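Local coordinates for putative oxidoreductase yhhX (Escherichia coli K-12, PDB 3F4L), which is a putative oxidoreductase of the Gfo/Idh/MocA family, probably an NADP-dependent dehydrogenase acting on scyllo-inositol, at residues A[78-81]-A[82-86]. Residues are numbered along the deposited sequence; the frame is centred on the assembly and turned at random.
Sequences HFEY and AKRAL
Phe79 and Lys83 meet one turn apart on helix 78-87, the helical crossover of the beta-alpha-beta unit that links strands 66-71 and 91-94 in the Rossmann fold. The two side chains run side by side in the same direction. Each has CG anti to its own N (chi1 174° for Phe79, -176° for Lys83), and the lysine chain stays extended beyond CG, so its methylene CD passes obliquely beside the ring, 3.8 Å from Phe79 CZ. Gln104, Glu107 and Leu108 of helix 102-115 touch the same phenyl group, and Lys83 NZ reaches Glu107 in a long, weak ion pair.

Four successive i to i+4 bonds tie this turn to the next. Ala82 N donates to His78 O and Lys83 N to Phe79 O, each at 2.9 Å. Arg84 N lies 3.1 Å from Glu80 O in a somewhat more bent bond, and Ala85 N closes on Tyr81 O at 2.9 Å. Arg84 CG abuts the outer end of the Glu80 carbonyl, 3.2 Å from Glu80 O, and the chain then bends away at chi3 (60°). The Glu80 carboxylate stays apart from the guanidinium, with OE1 5.5 Å from Arg84 NE.

On the sheet side, Ala82 and Ala85 pack on Val92, while Ala85 also meets Val69 and Tyr81 meets Val71. The buried imidazole of His78 is held at both nitrogens, ND1 by Pro97 O and NE2 by Thr73 O. Cohesion between the two turns therefore rests on backbone hydrogen bonds and aliphatic contact with an aromatic ring; the Glu80 carboxylate, not in contact with the cationic group of either Lys83 or Arg84, probably adds only a diffuse attraction.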
loop_
_atom_site.group_PDB
_atom_site.type_symbol
_atom_site.label_atom_id
_atom_site.label_comp_id
_atom_site.label_asym_id
_atom_site.label_seq_id
_atom_site.Cartn_x
_atom_site.Cartn_y
_atom_site.Cartn_z
ATOM N N HIS A 78 11.655 -25.825 -19.482
ATOM C CA HIS A 78 11.053 -26.475 -18.323
ATOM C C HIS A 78 9.937 -27.449 -18.676
ATOM O O HIS A 78 9.916 -28.574 -18.185
ATOM C CB HIS A 78 10.519 -25.437 -17.330
ATOM C CG HIS A 78 11.590 -24.713 -16.578
ATOM N ND1 HIS A 78 11.312 -23.831 -15.553
ATOM C CD2 HIS A 78 12.937 -24.730 -16.708
ATOM C CE1 HIS A 78 12.445 -23.337 -15.085
ATOM N NE2 HIS A 78 13.445 -23.865 -15.768
ATOM N N PHE A 79 9.005 -27.031 -19.523
ATOM C CA PHE A 79 7.911 -27.925 -19.882
ATOM C C PHE A 79 8.426 -29.198 -20.542
ATOM O O PHE A 79 8.037 -30.310 -20.168
ATOM C CB PHE A 79 6.932 -27.249 -20.840
ATOM C CG PHE A 79 5.865 -28.175 -21.345
ATOM C CD1 PHE A 79 4.832 -28.579 -20.508
ATOM C CD2 PHE A 79 5.928 -28.695 -22.638
ATOM C CE1 PHE A 79 3.878 -29.490 -20.949
ATOM C CE2 PHE A 79 4.977 -29.608 -23.087
ATOM C CZ PHE A 79 3.950 -30.005 -22.241
ATOM N N GLU A 80 9.299 -29.018 -21.528
ATOM C CA GLU A 80 9.867 -30.133 -22.276
ATOM C C GLU A 80 10.604 -31.136 -21.395
ATOM O O GLU A 80 10.365 -32.339 -21.491
ATOM C CB GLU A 80 10.803 -29.606 -23.369
ATOM C CG GLU A 80 11.283 -30.667 -24.346
ATOM C CD GLU A 80 10.140 -31.361 -25.077
ATOM O OE1 GLU A 80 10.417 -32.282 -25.882
ATOM O OE2 GLU A 80 8.968 -30.988 -24.848
ATOM N N TYR A 81 11.502 -30.655 -20.541
ATOM C CA TYR A 81 12.233 -31.555 -19.656
ATOM C C TYR A 81 11.312 -32.221 -18.625
ATOM O O TYR A 81 11.461 -33.408 -18.326
ATOM C CB TYR A 81 13.357 -30.812 -18.926
ATOM C CG TYR A 81 14.588 -30.572 -19.768
ATOM C CD1 TYR A 81 15.223 -31.627 -20.424
ATOM C CD2 TYR A 81 15.122 -29.291 -19.910
ATOM C CE1 TYR A 81 16.359 -31.412 -21.199
ATOM C CE2 TYR A 81 16.262 -29.065 -20.682
ATOM C CZ TYR A 81 16.873 -30.130 -21.321
ATOM O OH TYR A 81 18.006 -29.923 -22.078
ATOM N N ALA A 82 10.376 -31.458 -18.067
ATOM C CA ALA A 82 9.452 -32.004 -17.074
ATOM C C ALA A 82 8.621 -33.133 -17.677
ATOM O O ALA A 82 8.460 -34.186 -17.069
ATOM C CB ALA A 82 8.533 -30.904 -16.549
ATOM N N LYS A 83 8.088 -32.899 -18.872
ATOM C CA LYS A 83 7.276 -33.901 -19.562
ATOM C C LYS A 83 8.097 -35.153 -19.871
ATOM O O LYS A 83 7.605 -36.276 -19.759
ATOM C CB LYS A 83 6.709 -33.326 -20.863
ATOM C CG LYS A 83 5.764 -34.275 -21.606
ATOM C CD LYS A 83 5.154 -33.590 -22.817
ATOM C CE LYS A 83 4.208 -34.515 -23.561
ATOM N NZ LYS A 83 3.542 -33.778 -24.672
ATOM N N ARG A 84 9.349 -34.960 -20.272
ATOM C CA ARG A 84 10.204 -36.096 -20.584
ATOM C C ARG A 84 10.503 -36.897 -19.324
ATOM O O ARG A 84 10.488 -38.128 -19.352
ATOM C CB ARG A 84 11.499 -35.624 -21.246
ATOM C CG ARG A 84 11.313 -35.193 -22.690
ATOM C CD ARG A 84 12.637 -34.832 -23.330
ATOM N NE ARG A 84 13.578 -35.952 -23.331
ATOM C CZ ARG A 84 14.803 -35.883 -23.842
ATOM N NH1 ARG A 84 15.228 -34.748 -24.384
ATOM N NH2 ARG A 84 15.599 -36.945 -23.825
ATOM N N ALA A 85 10.755 -36.203 -18.215
ATOM C CA ALA A 85 11.038 -36.887 -16.958
ATOM C C ALA A 85 9.814 -37.685 -16.507
ATOM O O ALA A 85 9.933 -38.835 -16.104
ATOM C CB ALA A 85 11.439 -35.883 -15.886
ATOM N N LEU A 86 8.630 -37.086 -16.583
ATOM C CA LEU A 86 7.428 -37.807 -16.170
ATOM C C LEU A 86 7.185 -39.054 -17.033
ATOM O O LEU A 86 6.760 -40.097 -16.526
ATOM C CB LEU A 86 6.199 -36.897 -16.234
ATOM C CG LEU A 86 6.157 -35.788 -15.184
ATOM C CD1 LEU A 86 4.982 -34.863 -15.461
ATOM C CD2 LEU A 86 6.061 -36.406 -13.791
#